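Ribonuclease S-F11 (PDB 1IOO) cleaves RNA as a secreted ribonuclease of the T2 family and takes part in gametophytic self-incompatibility, by which the plant rejects its own pollen. Local coordinates at residues Tyr4-Thr10 with Tyr164-Phe170; His20-Pro26 with Met68-Gln74; Ile126-Tyr132 with Lys191-Arg196. One frame throughout, in Å; residues are numbered along the deposited sequence.

Contact 1. Residues Tyr4-Thr10 with Tyr164-Phe170; sequences YLQLVLT and YEIGICF
L5, L7 and L9 pair with F170, I168 and I166 through six backbone hydrogen bonds, two to each pair, with strand 4-10 running antiparallel to 164-170. The bond from L5 N to F170 O is 2.9 Å long and almost straight, with 175° at the hydrogen. In between come the non-hydrogen-bonded pairs, Q6 with C169, V8 with G167 and T10 with E165. There CA-H groups lean on the opposite carbonyls, the closest being C169 CA at 3.1 Å from L5 O.

Two side chains meet the sulfur of C169, which is joined to C180 in a disulfide. Its SG lies obliquely beside the Y4 ring, 3.8 Å from CD1, and touches Q6 CG at 3.7 Å. A chi1 of 64° tucks Y4 CG between its own N and carbonyl carbon, the conformation in which the ring reaches the sulfur.

This is the heart of the antiparallel sheet of the RNase T2 fold: strand 4-10 is flanked by 30-37 and by 162-170. A classic beta bulge interrupts the latter, Y164 and E165 both facing K152.

Among the polar groups, Q6 stretches fully out until OE1 stands 3.6 Å from G167 CA, over a residue with no CB to obstruct it; K152 takes up that oxygen. Water 1 bridges T10 OG1 at 2.6 Å and E165 OE2 at 2.5 Å, donating to the carboxylate. The side chains of T10 and E165 both touch H32, the catalytic proton donor.

On the face of L5, L7 and F170 the packing is apolar. The F170 ring turns its edge to the other strand, CE1 meeting L7 CB at 4.1 Å, while L107 and L111 of helix 101-113 cover L5, L7 and F170.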
loop_
_atom_site.group_PDB
_atom_site.type_symbol
_atom_site.label_atom_id
_atom_site.label_comp_id
_atom_site.label_asym_id
_atom_site.label_seq_id
_atom_site.Cartn_x
_atom_site.Cartn_y
_atom_site.Cartn_z
ATOM N N TYR A 4 0.710 -11.376 10.525
ATOM C CA TYR A 4 -0.006 -11.109 9.279
ATOM C C TYR A 4 0.810 -10.278 8.302
ATOM O O TYR A 4 1.856 -9.726 8.643
ATOM C CB TYR A 4 -1.315 -10.366 9.588
ATOM C CG TYR A 4 -1.113 -8.987 10.192
ATOM C CD1 TYR A 4 -1.039 -7.851 9.385
ATOM C CD2 TYR A 4 -0.952 -8.822 11.569
ATOM C CE1 TYR A 4 -0.805 -6.589 9.934
ATOM C CE2 TYR A 4 -0.717 -7.568 12.127
ATOM C CZ TYR A 4 -0.642 -6.457 11.311
ATOM O OH TYR A 4 -0.379 -5.223 11.862
ATOM N N LEU A 5 0.321 -10.220 7.069
ATOM C CA LEU A 5 0.915 -9.406 6.022
ATOM C C LEU A 5 -0.029 -8.274 5.680
ATOM O O LEU A 5 -1.221 -8.503 5.479
ATOM C CB LEU A 5 1.128 -10.217 4.742
ATOM C CG LEU A 5 2.274 -11.205 4.597
ATOM C CD1 LEU A 5 2.099 -11.952 3.282
ATOM C CD2 LEU A 5 3.605 -10.464 4.615
ATOM N N GLN A 6 0.480 -7.051 5.635
ATOM C CA GLN A 6 -0.365 -5.934 5.277
ATOM C C GLN A 6 0.035 -5.347 3.938
ATOM O O GLN A 6 1.141 -4.828 3.781
ATOM C CB GLN A 6 -0.321 -4.825 6.340
ATOM C CG GLN A 6 -1.231 -3.659 5.951
ATOM C CD GLN A 6 -1.210 -2.502 6.923
ATOM O OE1 GLN A 6 -1.935 -1.523 6.742
ATOM N NE2 GLN A 6 -0.380 -2.600 7.955
ATOM N N LEU A 7 -0.843 -5.487 2.951
ATOM C CA LEU A 7 -0.609 -4.857 1.668
ATOM C C LEU A 7 -1.051 -3.409 1.757
ATOM O O LEU A 7 -2.219 -3.131 2.045
ATOM C CB LEU A 7 -1.393 -5.565 0.555
ATOM C CG LEU A 7 -1.274 -4.915 -0.832
ATOM C CD1 LEU A 7 0.108 -5.177 -1.415
ATOM C CD2 LEU A 7 -2.351 -5.472 -1.755
ATOM N N VAL A 8 -0.114 -2.488 1.579
ATOM C CA VAL A 8 -0.434 -1.075 1.660
ATOM C C VAL A 8 -0.495 -0.456 0.284
ATOM O O VAL A 8 0.502 -0.428 -0.440
ATOM C CB VAL A 8 0.597 -0.311 2.511
ATOM C CG1 VAL A 8 0.194 1.160 2.621
ATOM C CG2 VAL A 8 0.696 -0.951 3.888
ATOM N N LEU A 9 -1.677 0.024 -0.080
ATOM C CA LEU A 9 -1.885 0.646 -1.379
ATOM C C LEU A 9 -2.012 2.155 -1.245
ATOM O O LEU A 9 -2.804 2.660 -0.449
ATOM C CB LEU A 9 -3.144 0.088 -2.047
ATOM C CG LEU A 9 -3.127 -1.422 -2.325
ATOM C CD1 LEU A 9 -4.482 -1.853 -2.870
ATOM C CD2 LEU A 9 -2.023 -1.776 -3.312
ATOM N N THR A 10 -1.221 2.861 -2.039
ATOM C CA THR A 10 -1.203 4.312 -2.039
ATOM C C THR A 10 -2.153 4.888 -3.083
ATOM O O THR A 10 -2.299 4.340 -4.173
ATOM C CB THR A 10 0.191 4.847 -2.446
ATOM O OG1 THR A 10 1.162 4.494 -1.458
ATOM C CG2 THR A 10 0.152 6.357 -2.641
ATOM N N TYR A 164 -5.468 8.558 2.055
ATOM C CA TYR A 164 -4.052 8.546 1.709
ATOM C C TYR A 164 -3.588 7.158 1.280
ATOM O O TYR A 164 -2.936 6.999 0.243
ATOM C CB TYR A 164 -3.277 9.018 2.937
ATOM C CG TYR A 164 -1.803 9.211 2.737
ATOM C CD1 TYR A 164 -1.319 10.252 1.947
ATOM C CD2 TYR A 164 -0.886 8.388 3.385
ATOM C CE1 TYR A 164 0.047 10.477 1.813
ATOM C CE2 TYR A 164 0.484 8.598 3.256
ATOM C CZ TYR A 164 0.943 9.645 2.472
ATOM O OH TYR A 164 2.295 9.876 2.363
ATOM N N GLU A 165 -3.917 6.155 2.088
ATOM C CA GLU A 165 -3.542 4.775 1.799
ATOM C C GLU A 165 -4.601 3.814 2.308
ATOM O O GLU A 165 -5.368 4.139 3.212
ATOM C CB GLU A 165 -2.225 4.403 2.495
ATOM C CG GLU A 165 -1.025 5.256 2.165
ATOM C CD GLU A 165 0.174 4.920 3.046
ATOM O OE1 GLU A 165 -0.029 4.614 4.241
ATOM O OE2 GLU A 165 1.316 4.979 2.551
ATOM N N ILE A 166 -4.646 2.631 1.709
ATOM C CA ILE A 166 -5.547 1.588 2.154
ATOM C C ILE A 166 -4.771 0.319 2.419
ATOM O O ILE A 166 -4.006 -0.134 1.571
ATOM C CB ILE A 166 -6.640 1.277 1.117
ATOM C CG1 ILE A 166 -7.532 2.501 0.933
ATOM C CG2 ILE A 166 -7.478 0.082 1.583
ATOM C CD1 ILE A 166 -8.567 2.335 -0.164
ATOM N N GLY A 167 -4.947 -0.237 3.611
ATOM C CA GLY A 167 -4.259 -1.466 3.941
ATOM C C GLY A 167 -5.215 -2.639 3.954
ATOM O O GLY A 167 -6.350 -2.542 4.425
ATOM N N ILE A 168 -4.756 -3.740 3.371
ATOM C CA ILE A 168 -5.499 -4.993 3.345
ATOM C C ILE A 168 -4.598 -6.094 3.878
ATOM O O ILE A 168 -3.480 -6.268 3.397
ATOM C CB ILE A 168 -5.997 -5.309 1.909
ATOM C CG1 ILE A 168 -6.963 -4.206 1.458
ATOM C CG2 ILE A 168 -6.697 -6.660 1.874
ATOM C CD1 ILE A 168 -7.478 -4.351 0.032
ATOM N N CYS A 169 -5.077 -6.822 4.882
ATOM C CA CYS A 169 -4.249 -7.817 5.553
ATOM C C CYS A 169 -4.564 -9.243 5.138
ATOM O O CYS A 169 -5.693 -9.585 4.787
ATOM C CB CYS A 169 -4.369 -7.616 7.070
ATOM S SG CYS A 169 -3.734 -5.955 7.467
ATOM N N PHE A 170 -3.522 -10.065 5.181
ATOM C CA PHE A 170 -3.593 -11.474 4.814
ATOM C C PHE A 170 -2.843 -12.319 5.822
ATOM O O PHE A 170 -2.040 -11.807 6.602
ATOM C CB PHE A 170 -2.905 -11.714 3.463
ATOM C CG PHE A 170 -3.483 -10.936 2.320
ATOM C CD1 PHE A 170 -3.155 -9.600 2.123
ATOM C CD2 PHE A 170 -4.360 -11.551 1.434
ATOM C CE1 PHE A 170 -3.701 -8.886 1.048
ATOM C CE2 PHE A 170 -4.908 -10.848 0.363
ATOM C CZ PHE A 170 -4.578 -9.516 0.171
HETATM O O HOH W 1 1.365 6.243 0.441
#

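Contact 2. Residues His20-Pro26 with Met68-Gln74; sequences HCERIAP and MQLKFEQ
L70 O is gripped by two successive amides of the facing loop, E22 N at 2.8 Å and R23 N at 3.2 Å. The first comes in nearly along the C=O axis; the second is tilted out of the carbonyl plane. L70 sits within a type I turn from Q69 to F72 that overlaps an inverse gamma turn centred on Q69, and Q69 and L70 belong, by similarity, to the site for the 3'-phosphate of RNA. The contact thus joins this probable phosphate-binding loop to the 20-26 loop, which C21 ties to C16 of helix 12-18 by a disulfide.

R23 contributes more surface to the contact than any other residue. Bent at chi2 (-64°) and chi3 (-68°), it slides its guanidinium into a sandwich: M68 SD lies over the centre of one face, 3.7 Å above the plane, and Q74 CB over the centre of the opposite one. The amide of Q74 is stacked on it too, the two planes only 16° apart. In the guanidinium plane, water 3 accepts from R23 NH1 at 3.0 Å and also lies close to Q69 O, to which it can donate, while NH1 also makes a salt bridge to D64. With the guanidinium gone, as in an alanine here, D64 would probably lose its salt-bridge mate and a gap is likely to open between M68 and Q74.

Beyond the arginine, M68 SD also rests on the P26 ring, 3.8 Å from CG, and P26 CD touches L70 CD2.

At the other end, E22 and E73 run side by side, OE1 to OE1 4.0 Å, a proximity that probably raises the cost of holding both charges. H20 may ease this for E22: its NE2 donates to E22 OE2 at 2.6 Å, approaching from above the carboxylate plane. Nearby, water 2 donates to both H20 O and K71 O.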
loop_
_atom_site.group_PDB
_atom_site.type_symbol
_atom_site.label_atom_id
_atom_site.label_comp_id
_atom_site.label_asym_id
_atom_site.label_seq_id
_atom_site.Cartn_x
_atom_site.Cartn_y
_atom_site.Cartn_z
ATOM N N HIS A 20 6.665 15.393 -2.251
ATOM C CA HIS A 20 7.209 15.808 -3.529
ATOM C C HIS A 20 7.369 14.603 -4.444
ATOM O O HIS A 20 8.053 13.639 -4.096
ATOM C CB HIS A 20 8.565 16.488 -3.358
ATOM C CG HIS A 20 9.220 16.830 -4.657
ATOM N ND1 HIS A 20 8.682 17.741 -5.542
ATOM C CD2 HIS A 20 10.330 16.335 -5.254
ATOM C CE1 HIS A 20 9.431 17.790 -6.629
ATOM N NE2 HIS A 20 10.437 16.946 -6.479
ATOM N N CYS A 21 6.729 14.657 -5.607
ATOM C CA CYS A 21 6.799 13.558 -6.564
ATOM C C CYS A 21 7.589 13.936 -7.799
ATOM O O CYS A 21 7.496 15.060 -8.294
ATOM C CB CYS A 21 5.401 13.129 -7.011
ATOM S SG CYS A 21 4.483 12.196 -5.753
ATOM N N GLU A 22 8.368 12.982 -8.295
ATOM C CA GLU A 22 9.135 13.172 -9.514
ATOM C C GLU A 22 8.456 12.461 -10.676
ATOM O O GLU A 22 8.827 12.642 -11.835
ATOM C CB GLU A 22 10.559 12.642 -9.342
ATOM C CG GLU A 22 11.465 13.527 -8.497
ATOM C CD GLU A 22 11.717 14.888 -9.128
ATOM O OE1 GLU A 22 11.786 14.966 -10.373
ATOM O OE2 GLU A 22 11.863 15.876 -8.379
ATOM N N ARG A 23 7.467 11.635 -10.351
ATOM C CA ARG A 23 6.694 10.913 -11.361
ATOM C C ARG A 23 5.278 11.456 -11.427
ATOM O O ARG A 23 4.769 11.993 -10.443
ATOM C CB ARG A 23 6.570 9.416 -11.018
ATOM C CG ARG A 23 7.869 8.618 -10.950
ATOM C CD ARG A 23 8.584 8.559 -12.300
ATOM N NE ARG A 23 7.863 7.765 -13.301
ATOM C CZ ARG A 23 7.931 6.441 -13.408
ATOM N NH1 ARG A 23 8.693 5.743 -12.575
ATOM N NH2 ARG A 23 7.234 5.808 -14.354
ATOM N N ILE A 24 4.649 11.344 -12.593
ATOM C CA ILE A 24 3.256 11.742 -12.717
ATOM C C ILE A 24 2.403 10.765 -11.925
ATOM O O ILE A 24 2.587 9.557 -12.045
ATOM C CB ILE A 24 2.788 11.719 -14.200
ATOM C CG1 ILE A 24 3.551 12.770 -15.013
ATOM C CG2 ILE A 24 1.284 11.964 -14.283
ATOM C CD1 ILE A 24 3.295 14.199 -14.588
ATOM N N ALA A 25 1.502 11.275 -11.094
ATOM C CA ALA A 25 0.668 10.407 -10.267
ATOM C C ALA A 25 -0.311 9.596 -11.107
ATOM O O ALA A 25 -1.139 10.159 -11.819
ATOM C CB ALA A 25 -0.095 11.231 -9.241
ATOM N N PRO A 26 -0.215 8.254 -11.055
ATOM C CA PRO A 26 -1.148 7.433 -11.834
ATOM C C PRO A 26 -2.555 7.613 -11.279
ATOM O O PRO A 26 -2.720 7.903 -10.096
ATOM C CB PRO A 26 -0.644 6.013 -11.594
ATOM C CG PRO A 26 0.820 6.204 -11.368
ATOM C CD PRO A 26 0.858 7.421 -10.481
ATOM N N MET A 68 5.164 1.907 -8.595
ATOM C CA MET A 68 5.875 3.085 -9.052
ATOM C C MET A 68 6.499 3.847 -7.897
ATOM O O MET A 68 5.839 4.135 -6.899
ATOM C CB MET A 68 4.934 4.002 -9.836
ATOM C CG MET A 68 5.663 5.071 -10.636
ATOM S SD MET A 68 4.566 6.088 -11.640
ATOM C CE MET A 68 4.043 4.920 -12.915
ATOM N N GLN A 69 7.788 4.141 -8.028
ATOM C CA GLN A 69 8.504 4.919 -7.026
ATOM C C GLN A 69 8.307 6.401 -7.328
ATOM O O GLN A 69 9.119 7.033 -7.999
ATOM C CB GLN A 69 9.973 4.510 -7.046
ATOM C CG GLN A 69 10.146 2.997 -6.869
ATOM C CD GLN A 69 11.555 2.525 -7.149
ATOM O OE1 GLN A 69 12.328 2.248 -6.232
ATOM N NE2 GLN A 69 11.900 2.435 -8.428
ATOM N N LEU A 70 7.187 6.919 -6.838
ATOM C CA LEU A 70 6.712 8.272 -7.111
ATOM C C LEU A 70 7.697 9.384 -6.751
ATOM O O LEU A 70 7.648 10.452 -7.354
ATOM C CB LEU A 70 5.394 8.498 -6.367
ATOM C CG LEU A 70 4.268 7.535 -6.756
ATOM C CD1 LEU A 70 3.084 7.736 -5.821
ATOM C CD2 LEU A 70 3.872 7.771 -8.206
ATOM N N LYS A 71 8.578 9.154 -5.787
ATOM C CA LYS A 71 9.489 10.216 -5.336
ATOM C C LYS A 71 10.730 10.373 -6.216
ATOM O O LYS A 71 11.479 11.339 -6.052
ATOM C CB LYS A 71 9.929 9.945 -3.894
ATOM C CG LYS A 71 8.820 10.103 -2.871
ATOM C CD LYS A 71 9.013 9.182 -1.675
ATOM C CE LYS A 71 10.290 9.471 -0.911
ATOM N NZ LYS A 71 10.420 8.544 0.255
ATOM N N PHE A 72 10.949 9.460 -7.155
ATOM C CA PHE A 72 12.157 9.530 -7.971
ATOM C C PHE A 72 11.867 9.545 -9.454
ATOM O O PHE A 72 10.839 9.044 -9.911
ATOM C CB PHE A 72 13.073 8.333 -7.665
ATOM C CG PHE A 72 13.483 8.237 -6.228
ATOM C CD1 PHE A 72 12.672 7.600 -5.291
ATOM C CD2 PHE A 72 14.680 8.806 -5.805
ATOM C CE1 PHE A 72 13.052 7.535 -3.952
ATOM C CE2 PHE A 72 15.066 8.746 -4.472
ATOM C CZ PHE A 72 14.257 8.113 -3.545
ATOM N N GLU A 73 12.787 10.142 -10.203
ATOM C CA GLU A 73 12.705 10.152 -11.648
ATOM C C GLU A 73 12.633 8.716 -12.155
ATOM O O GLU A 73 13.146 7.802 -11.504
ATOM C CB GLU A 73 13.946 10.830 -12.236
ATOM C CG GLU A 73 14.096 12.320 -11.923
ATOM C CD GLU A 73 14.902 12.615 -10.653
ATOM O OE1 GLU A 73 15.528 13.697 -10.602
ATOM O OE2 GLU A 73 14.907 11.788 -9.715
ATOM N N GLN A 74 12.005 8.512 -13.306
ATOM C CA GLN A 74 11.859 7.173 -13.859
ATOM C C GLN A 74 13.208 6.481 -14.080
ATOM O O GLN A 74 13.367 5.312 -13.731
ATOM C CB GLN A 74 11.080 7.217 -15.177
ATOM C CG GLN A 74 10.884 5.847 -15.791
ATOM C CD GLN A 74 9.844 5.847 -16.889
ATOM O OE1 GLN A 74 9.546 6.886 -17.475
ATOM N NE2 GLN A 74 9.293 4.674 -17.180
HETATM O O HOH W 2 10.744 13.463 -4.323
HETATM O O HOH W 3 10.556 6.235 -10.272
#

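Contact 3. Residues Ile126-Tyr132 with Lys191-Arg196; sequences IIPGSSY and KVLFRR
The F194 ring carries the P128 ring on one face: P128 CG stands 3.8 Å from the ring centroid, 14° off the normal, in a CH-pi contact displaced toward the rim. At the edge of F194, in its plane, lies I126 O. The Y132 ring has I126 CG2 over the centre of one face, 3.7 Å above the plane, and presents its edge to F194, with CE1 4.0 Å from F194 CB. I126 CG2 also touches F194 CD2, so one methyl is shared by both aromatics. The guanidinium of R196 meets P128 CG at its edge, while R196 NH2 is hydrogen-bonded to N27. F194 reaches the proline because its CG stands anti to the backbone N (chi1 -166°).

Behind the rings, a type II turn from I127 to S130 leads into a short antiparallel pairing. G129 has the positive phi, 106°, that this turn usually gives to glycine, and its N donates to F194 O at 2.7 Å. F194 N answers to S130 O at 2.9 Å, and Y132 N bonds to V192 O at 2.8 Å. The phenol helps fasten the turn, Y132 OH donating to I127 O at 2.8 Å on a lone pair. On the solvent side the extended K191 reaches S131 O through water 4.

This two-stranded ribbon brings the C-terminus against the body of the enzyme. L118 and L121 of helix 117-123 pack on F194, W11 meets its ring, R195 pairs with E162, and the L193 backbone bonds to P161 and to L163 of strand 162-170.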
loop_
_atom_site.group_PDB
_atom_site.type_symbol
_atom_site.label_atom_id
_atom_site.label_comp_id
_atom_site.label_asym_id
_atom_site.label_seq_id
_atom_site.Cartn_x
_atom_site.Cartn_y
_atom_site.Cartn_z
ATOM N N ILE A 126 -18.570 6.073 -4.546
ATOM C CA ILE A 126 -17.462 6.816 -3.953
ATOM C C ILE A 126 -16.403 7.067 -5.016
ATOM O O ILE A 126 -15.716 6.141 -5.445
ATOM C CB ILE A 126 -16.843 6.037 -2.761
ATOM C CG1 ILE A 126 -17.875 5.901 -1.635
ATOM C CG2 ILE A 126 -15.605 6.761 -2.233
ATOM C CD1 ILE A 126 -17.436 4.975 -0.506
ATOM N N ILE A 127 -16.295 8.313 -5.468
ATOM C CA ILE A 127 -15.353 8.650 -6.528
ATOM C C ILE A 127 -14.497 9.861 -6.166
ATOM O O ILE A 127 -14.864 10.661 -5.309
ATOM C CB ILE A 127 -16.099 8.932 -7.853
ATOM C CG1 ILE A 127 -17.127 10.048 -7.650
ATOM C CG2 ILE A 127 -16.777 7.656 -8.342
ATOM C CD1 ILE A 127 -17.849 10.462 -8.931
ATOM N N PRO A 128 -13.336 10.001 -6.822
ATOM C CA PRO A 128 -12.446 11.132 -6.541
ATOM C C PRO A 128 -13.127 12.461 -6.826
ATOM O O PRO A 128 -13.971 12.555 -7.718
ATOM C CB PRO A 128 -11.264 10.876 -7.470
ATOM C CG PRO A 128 -11.234 9.373 -7.569
ATOM C CD PRO A 128 -12.694 9.044 -7.743
ATOM N N GLY A 129 -12.768 13.481 -6.055
ATOM C CA GLY A 129 -13.354 14.795 -6.262
ATOM C C GLY A 129 -14.378 15.195 -5.217
ATOM O O GLY A 129 -14.866 16.325 -5.235
ATOM N N SER A 130 -14.714 14.278 -4.317
ATOM C CA SER A 130 -15.683 14.566 -3.263
ATOM C C SER A 130 -15.259 13.940 -1.944
ATOM O O SER A 130 -14.245 13.246 -1.873
ATOM C CB SER A 130 -17.069 14.046 -3.650
ATOM O OG SER A 130 -17.509 14.638 -4.858
ATOM N N SER A 131 -16.042 14.189 -0.901
ATOM C CA SER A 131 -15.741 13.658 0.417
ATOM C C SER A 131 -16.809 12.680 0.874
ATOM O O SER A 131 -17.986 12.819 0.536
ATOM C CB SER A 131 -15.601 14.799 1.420
ATOM O OG SER A 131 -14.553 15.668 1.029
ATOM N N TYR A 132 -16.391 11.691 1.655
ATOM C CA TYR A 132 -17.292 10.661 2.134
ATOM C C TYR A 132 -16.982 10.297 3.567
ATOM O O TYR A 132 -15.882 10.556 4.054
ATOM C CB TYR A 132 -17.136 9.422 1.255
ATOM C CG TYR A 132 -17.197 9.750 -0.214
ATOM C CD1 TYR A 132 -16.069 10.209 -0.897
ATOM C CD2 TYR A 132 -18.393 9.638 -0.918
ATOM C CE1 TYR A 132 -16.133 10.552 -2.244
ATOM C CE2 TYR A 132 -18.469 9.975 -2.266
ATOM C CZ TYR A 132 -17.337 10.432 -2.922
ATOM O OH TYR A 132 -17.407 10.772 -4.253
ATOM N N LYS A 191 -16.179 14.307 7.137
ATOM C CA LYS A 191 -16.032 13.481 5.954
ATOM C C LYS A 191 -14.574 13.405 5.515
ATOM O O LYS A 191 -13.743 14.223 5.917
ATOM C CB LYS A 191 -16.910 14.011 4.817
ATOM C CG LYS A 191 -18.407 13.858 5.086
ATOM C CD LYS A 191 -19.226 14.054 3.823
ATOM C CE LYS A 191 -20.703 13.782 4.071
ATOM N NZ LYS A 191 -21.483 13.801 2.797
ATOM N N VAL A 192 -14.272 12.406 4.694
ATOM C CA VAL A 192 -12.927 12.186 4.193
ATOM C C VAL A 192 -12.844 12.497 2.703
ATOM O O VAL A 192 -13.633 11.993 1.905
ATOM C CB VAL A 192 -12.504 10.714 4.417
ATOM C CG1 VAL A 192 -11.100 10.475 3.884
ATOM C CG2 VAL A 192 -12.574 10.385 5.896
ATOM N N LEU A 193 -11.874 13.325 2.330
ATOM C CA LEU A 193 -11.695 13.704 0.943
ATOM C C LEU A 193 -11.036 12.592 0.123
ATOM O O LEU A 193 -10.076 11.966 0.562
ATOM C CB LEU A 193 -10.815 14.960 0.855
ATOM C CG LEU A 193 -10.396 15.416 -0.544
ATOM C CD1 LEU A 193 -11.628 15.828 -1.339
ATOM C CD2 LEU A 193 -9.409 16.575 -0.435
ATOM N N PHE A 194 -11.608 12.322 -1.046
ATOM C CA PHE A 194 -11.021 11.403 -2.015
ATOM C C PHE A 194 -10.468 12.254 -3.151
ATOM O O PHE A 194 -11.181 12.598 -4.089
ATOM C CB PHE A 194 -12.101 10.422 -2.520
ATOM C CG PHE A 194 -11.569 9.215 -3.266
ATOM C CD1 PHE A 194 -10.204 8.946 -3.354
ATOM C CD2 PHE A 194 -12.459 8.337 -3.886
ATOM C CE1 PHE A 194 -9.734 7.823 -4.045
ATOM C CE2 PHE A 194 -12.000 7.212 -4.580
ATOM C CZ PHE A 194 -10.635 6.954 -4.661
ATOM N N ARG A 195 -9.206 12.646 -3.019
ATOM C CA ARG A 195 -8.598 13.598 -3.948
ATOM C C ARG A 195 -8.603 13.143 -5.396
ATOM O O ARG A 195 -8.242 12.015 -5.722
ATOM C CB ARG A 195 -7.179 13.943 -3.505
ATOM C CG ARG A 195 -6.588 15.129 -4.259
ATOM C CD ARG A 195 -5.265 15.552 -3.638
ATOM N NE ARG A 195 -5.431 16.072 -2.283
ATOM C CZ ARG A 195 -5.895 17.285 -1.998
ATOM N NH1 ARG A 195 -6.240 18.116 -2.975
ATOM N NH2 ARG A 195 -6.029 17.665 -0.736
ATOM N N ARG A 196 -9.002 14.062 -6.269
ATOM C CA ARG A 196 -9.024 13.822 -7.703
ATOM C C ARG A 196 -7.606 13.865 -8.270
ATOM O O ARG A 196 -7.248 12.995 -9.090
ATOM C CB ARG A 196 -9.885 14.891 -8.380
ATOM C CG ARG A 196 -9.947 14.803 -9.895
ATOM C CD ARG A 196 -10.877 13.697 -10.346
ATOM N NE ARG A 196 -10.390 12.376 -9.964
ATOM C CZ ARG A 196 -9.298 11.808 -10.464
ATOM N NH1 ARG A 196 -8.570 12.446 -11.372
ATOM N NH2 ARG A 196 -8.935 10.600 -10.059
ATOM O OXT ARG A 196 -6.866 14.790 -7.878
HETATM O O HOH W 4 -20.535 12.012 0.706
#

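Overall arrangement
Contact 1 lies about 5 Å from the chain centre, in the main sheet; contacts 2 and 3 lie about 15 and 18 Å from it, all three centres being 19 to 22 Å apart. None touches another, the nearest atoms staying 5 to 7 Å apart. In sequence, both segments of contact 2 fall between the strands of contact 1, whereas contacts 1 and 3 interlock, 126-132 preceding 164-170 and 191-196 following it. Strand 162-170 links contacts 1 and 3, since E162 and L163 also meet the C-terminal ribbon. L70 probably belongs to the RNA site and T10 packs near H32, so contacts 1 and 2 probably both border it, while contact 3 packs the chain end on the fold.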